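ThiJ/PfpI family protein (Pseudomonas syringae pv. tomato, PDB 3EWN) is of unknown function but belongs to the DJ-1/PfpI family, whose domain has the class I glutaminase-like fold. Local coordinates at residues A[52-64]-A[71-83]. Numbering follows the deposited sequence.
Sequences AKIYIVAKSLDPV and AIVPTATFGTCPR
Pro82 lies over one face of the Tyr55 ring, its CD 3.8 Å from the centroid and almost on the ring normal; proline suits the place because its polarised CH groups meet a pi face well. The Tyr55 OH hydrogen-bonds to Gln25, which probably limits how far the ring can shift. Lys59 CA and the Ala58 carbonyl lie over one face of the Phe78 ring, both offset toward its rim, while Val57 CG1 touches the edge. Phe78 also stacks with Phe109 of helix 104-114, and Lys59, extended beyond CG, carries its ammonium to Asp103. Branched Val57 serves two neighbours: with CG1 anti to the backbone N (chi1 -169°), CG2 sits 3.7 Å from Cys81 SG.

Here the short, weakly bonded strand 76-77 runs parallel to 53-58 at the edge of the central, mainly parallel sheet of the DJ-1/PfpI domain, Ala58 N reaching Ala76 O at 3.0 Å. Just before it, the Thr75 hydroxyl replaces a backbone carbonyl as acceptor: OG1, between backbone N and carbonyl carbon (chi1 58°), accepts from Ile56 N at 3.0 Å, and a water links it to Ile54 O. Ile56 O takes two donors, Thr75 N in the carbonyl plane at 2.8 Å and Ala76 N from above it. Pro74, lacking an N-H, packs its ring against the loop after 53-58, CG 3.6 Å from Ala58 CB and CD near the Leu61 and Asp62 carbonyls. On its N-terminal side, Ile72 and Val64 form an antiparallel hydrogen-bonded pair, and Ala71 and Val73 continue this small sheet onto a strand of the second subunit.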
loop_
_atom_site.group_PDB
_atom_site.type_symbol
_atom_site.label_atom_id
_atom_site.label_comp_id
_atom_site.label_asym_id
_atom_site.label_seq_id
_atom_site.Cartn_x
_atom_site.Cartn_y
_atom_site.Cartn_z
ATOM N N ALA A 52 -16.591 6.212 -9.093
ATOM C CA ALA A 52 -15.401 6.849 -9.629
ATOM C C ALA A 52 -14.685 5.926 -10.596
ATOM O O ALA A 52 -14.740 4.700 -10.463
ATOM C CB ALA A 52 -14.462 7.245 -8.496
ATOM N N LYS A 53 -14.024 6.529 -11.577
ATOM C CA LYS A 53 -13.262 5.781 -12.565
ATOM C C LYS A 53 -11.792 6.118 -12.374
ATOM O O LYS A 53 -11.399 7.281 -12.445
ATOM C CB LYS A 53 -13.708 6.158 -13.978
ATOM C CG LYS A 53 -15.154 5.785 -14.269
ATOM C CD LYS A 53 -15.543 6.140 -15.687
ATOM C CE LYS A 53 -16.985 5.739 -15.970
ATOM N NZ LYS A 53 -17.345 5.975 -17.395
ATOM N N ILE A 54 -10.984 5.098 -12.112
ATOM C CA ILE A 54 -9.551 5.297 -11.911
ATOM C C ILE A 54 -8.769 4.818 -13.129
ATOM O O ILE A 54 -8.993 3.712 -13.626
ATOM C CB ILE A 54 -9.045 4.518 -10.677
ATOM C CG1 ILE A 54 -9.753 5.019 -9.417
ATOM C CG2 ILE A 54 -7.535 4.695 -10.533
ATOM C CD1 ILE A 54 -9.448 4.197 -8.177
ATOM N N TYR A 55 -7.859 5.656 -13.610
ATOM C CA TYR A 55 -7.034 5.311 -14.761
ATOM C C TYR A 55 -5.578 5.182 -14.322
ATOM O O TYR A 55 -5.031 6.096 -13.706
ATOM C CB TYR A 55 -7.146 6.401 -15.828
ATOM C CG TYR A 55 -8.566 6.690 -16.256
ATOM C CD1 TYR A 55 -9.188 5.926 -17.240
ATOM C CD2 TYR A 55 -9.301 7.708 -15.649
ATOM C CE1 TYR A 55 -10.513 6.167 -17.613
ATOM C CE2 TYR A 55 -10.628 7.958 -16.014
ATOM C CZ TYR A 55 -11.225 7.183 -16.996
ATOM O OH TYR A 55 -12.533 7.418 -17.357
ATOM N N ILE A 56 -4.965 4.037 -14.617
ATOM C CA ILE A 56 -3.560 3.806 -14.285
ATOM C C ILE A 56 -2.840 4.167 -15.581
ATOM O O ILE A 56 -2.784 3.371 -16.516
ATOM C CB ILE A 56 -3.323 2.330 -13.911
ATOM C CG1 ILE A 56 -4.289 1.926 -12.791
ATOM C CG2 ILE A 56 -1.886 2.122 -13.452
ATOM C CD1 ILE A 56 -4.187 2.790 -11.527
ATOM N N VAL A 57 -2.303 5.385 -15.625
ATOM C CA VAL A 57 -1.663 5.922 -16.821
ATOM C C VAL A 57 -0.152 5.800 -16.920
ATOM O O VAL A 57 0.570 6.102 -15.972
ATOM C CB VAL A 57 -2.017 7.412 -16.976
ATOM C CG1 VAL A 57 -1.582 7.916 -18.340
ATOM C CG2 VAL A 57 -3.505 7.612 -16.773
ATOM N N ALA A 58 0.315 5.389 -18.094
ATOM C CA ALA A 58 1.745 5.244 -18.350
ATOM C C ALA A 58 2.058 5.609 -19.796
ATOM O O ALA A 58 1.151 5.795 -20.607
ATOM C CB ALA A 58 2.186 3.815 -18.067
ATOM N N LYS A 59 3.345 5.707 -20.115
ATOM C CA LYS A 59 3.783 6.048 -21.467
ATOM C C LYS A 59 3.236 5.030 -22.469
ATOM O O LYS A 59 2.937 5.365 -23.617
ATOM C CB LYS A 59 5.314 6.088 -21.519
ATOM C CG LYS A 59 5.901 6.822 -22.718
ATOM C CD LYS A 59 7.393 7.072 -22.523
ATOM C CE LYS A 59 7.970 7.892 -23.668
ATOM N NZ LYS A 59 9.406 8.228 -23.456
ATOM N N SER A 60 3.111 3.782 -22.028
ATOM C CA SER A 60 2.573 2.716 -22.865
ATOM C C SER A 60 1.829 1.744 -21.959
ATOM O O SER A 60 1.833 1.905 -20.738
ATOM C CB SER A 60 3.694 1.989 -23.606
ATOM O OG SER A 60 4.398 2.874 -24.460
ATOM N N LEU A 61 1.193 0.736 -22.544
ATOM C CA LEU A 61 0.447 -0.223 -21.741
ATOM C C LEU A 61 1.290 -1.385 -21.228
ATOM O O LEU A 61 0.783 -2.262 -20.532
ATOM C CB LEU A 61 -0.760 -0.752 -22.523
ATOM C CG LEU A 61 -1.860 0.273 -22.831
ATOM C CD1 LEU A 61 -2.996 -0.410 -23.575
ATOM C CD2 LEU A 61 -2.383 0.894 -21.540
ATOM N N ASP A 62 2.575 -1.400 -21.565
ATOM C CA ASP A 62 3.436 -2.475 -21.083
ATOM C C ASP A 62 3.508 -2.384 -19.559
ATOM O O ASP A 62 3.482 -1.293 -18.989
ATOM C CB ASP A 62 4.850 -2.354 -21.662
ATOM C CG ASP A 62 4.871 -2.405 -23.177
ATOM O OD1 ASP A 62 4.312 -3.359 -23.751
ATOM O OD2 ASP A 62 5.455 -1.491 -23.794
ATOM N N PRO A 63 3.579 -3.534 -18.879
ATOM C CA PRO A 63 3.657 -3.544 -17.415
ATOM C C PRO A 63 4.891 -2.780 -16.940
ATOM O O PRO A 63 5.936 -2.829 -17.583
ATOM C CB PRO A 63 3.747 -5.032 -17.090
ATOM C CG PRO A 63 2.958 -5.662 -18.197
ATOM C CD PRO A 63 3.435 -4.902 -19.408
ATOM N N VAL A 64 4.763 -2.062 -15.827
ATOM C CA VAL A 64 5.883 -1.311 -15.272
ATOM C C VAL A 64 6.292 -1.987 -13.969
ATOM O O VAL A 64 5.439 -2.357 -13.163
ATOM C CB VAL A 64 5.500 0.160 -14.984
ATOM C CG1 VAL A 64 5.193 0.876 -16.292
ATOM C CG2 VAL A 64 4.301 0.220 -14.049
ATOM N N ALA A 71 5.304 -5.707 -10.529
ATOM C CA ALA A 71 4.845 -5.178 -11.808
ATOM C C ALA A 71 3.348 -4.880 -11.844
ATOM O O ALA A 71 2.525 -5.711 -11.458
ATOM C CB ALA A 71 5.214 -6.146 -12.933
ATOM N N ILE A 72 3.015 -3.686 -12.328
ATOM C CA ILE A 72 1.636 -3.219 -12.442
ATOM C C ILE A 72 1.286 -3.003 -13.916
ATOM O O ILE A 72 2.118 -2.528 -14.687
ATOM C CB ILE A 72 1.451 -1.882 -11.678
ATOM C CG1 ILE A 72 1.398 -2.140 -10.171
ATOM C CG2 ILE A 72 0.185 -1.174 -12.141
ATOM C CD1 ILE A 72 2.685 -2.657 -9.577
ATOM N N VAL A 73 0.063 -3.353 -14.308
ATOM C CA VAL A 73 -0.357 -3.182 -15.697
ATOM C C VAL A 73 -1.147 -1.888 -15.880
ATOM O O VAL A 73 -2.190 -1.699 -15.262
ATOM C CB VAL A 73 -1.250 -4.351 -16.176
ATOM C CG1 VAL A 73 -1.509 -4.214 -17.675
ATOM C CG2 VAL A 73 -0.582 -5.688 -15.871
ATOM N N PRO A 74 -0.649 -0.972 -16.724
ATOM C CA PRO A 74 -1.355 0.293 -16.955
ATOM C C PRO A 74 -2.685 0.026 -17.654
ATOM O O PRO A 74 -2.841 -1.003 -18.312
ATOM C CB PRO A 74 -0.399 1.070 -17.861
ATOM C CG PRO A 74 0.949 0.479 -17.554
ATOM C CD PRO A 74 0.651 -0.989 -17.417
ATOM N N THR A 75 -3.634 0.947 -17.521
ATOM C CA THR A 75 -4.933 0.789 -18.174
ATOM C C THR A 75 -5.185 1.927 -19.154
ATOM O O THR A 75 -6.215 1.963 -19.830
ATOM C CB THR A 75 -6.090 0.744 -17.158
ATOM O OG1 THR A 75 -6.087 1.937 -16.365
ATOM C CG2 THR A 75 -5.962 -0.478 -16.260
ATOM N N ALA A 76 -4.233 2.849 -19.231
ATOM C CA ALA A 76 -4.336 3.985 -20.134
ATOM C C ALA A 76 -2.953 4.529 -20.451
ATOM O O ALA A 76 -2.008 4.327 -19.689
ATOM C CB ALA A 76 -5.194 5.082 -19.503
ATOM N N THR A 77 -2.839 5.207 -21.588
ATOM C CA THR A 77 -1.586 5.820 -22.008
ATOM C C THR A 77 -1.833 7.320 -21.997
ATOM O O THR A 77 -2.963 7.756 -21.783
ATOM C CB THR A 77 -1.194 5.399 -23.435
ATOM O OG1 THR A 77 -2.188 5.859 -24.360
ATOM C CG2 THR A 77 -1.085 3.883 -23.530
ATOM N N PHE A 78 -0.789 8.107 -22.223
ATOM C CA PHE A 78 -0.940 9.556 -22.234
ATOM C C PHE A 78 -1.947 9.964 -23.304
ATOM O O PHE A 78 -2.527 11.048 -23.242
ATOM C CB PHE A 78 0.403 10.239 -22.509
ATOM C CG PHE A 78 1.481 9.877 -21.528
ATOM C CD1 PHE A 78 1.168 9.577 -20.207
ATOM C CD2 PHE A 78 2.816 9.859 -21.923
ATOM C CE1 PHE A 78 2.169 9.266 -19.289
ATOM C CE2 PHE A 78 3.826 9.551 -21.012
ATOM C CZ PHE A 78 3.501 9.251 -19.694
ATOM N N GLY A 79 -2.152 9.083 -24.279
ATOM C CA GLY A 79 -3.090 9.364 -25.351
ATOM C C GLY A 79 -4.527 8.970 -25.060
ATOM O O GLY A 79 -5.452 9.646 -25.507
ATOM N N THR A 80 -4.732 7.884 -24.319
ATOM C CA THR A 80 -6.090 7.442 -24.017
ATOM C C THR A 80 -6.635 7.950 -22.682
ATOM O O THR A 80 -7.803 7.736 -22.359
ATOM C CB THR A 80 -6.203 5.900 -24.054
ATOM O OG1 THR A 80 -5.332 5.322 -23.073
ATOM C CG2 THR A 80 -5.824 5.376 -25.441
ATOM N N CYS A 81 -5.794 8.618 -21.902
ATOM C CA CYS A 81 -6.249 9.160 -20.625
ATOM C C CYS A 81 -7.183 10.338 -20.906
ATOM O O CYS A 81 -6.887 11.173 -21.758
ATOM C CB CYS A 81 -5.057 9.646 -19.799
ATOM S SG CYS A 81 -5.499 10.391 -18.212
ATOM N N PRO A 82 -8.326 10.413 -20.205
ATOM C CA PRO A 82 -9.264 11.522 -20.420
ATOM C C PRO A 82 -8.578 12.888 -20.343
ATOM O O PRO A 82 -7.594 13.058 -19.618
ATOM C CB PRO A 82 -10.284 11.325 -19.305
ATOM C CG PRO A 82 -10.361 9.831 -19.203
ATOM C CD PRO A 82 -8.898 9.413 -19.284
ATOM N N ARG A 83 -9.104 13.855 -21.090
ATOM C CA ARG A 83 -8.552 15.208 -21.118
ATOM C C ARG A 83 -8.838 16.009 -19.850
ATOM O O ARG A 83 -7.967 16.720 -19.352
ATOM C CB ARG A 83 -9.106 15.969 -22.324
ATOM C CG ARG A 83 -8.610 15.466 -23.671
ATOM C CD ARG A 83 -7.424 16.278 -24.150
ATOM N NE ARG A 83 -7.775 17.689 -24.304
ATOM C CZ ARG A 83 -6.899 18.656 -24.563
ATOM N NH1 ARG A 83 -5.610 18.371 -24.699
ATOM N NH2 ARG A 83 -7.314 19.911 -24.678
HETATM O O HOH W 1 -8.086 1.139 -14.385
#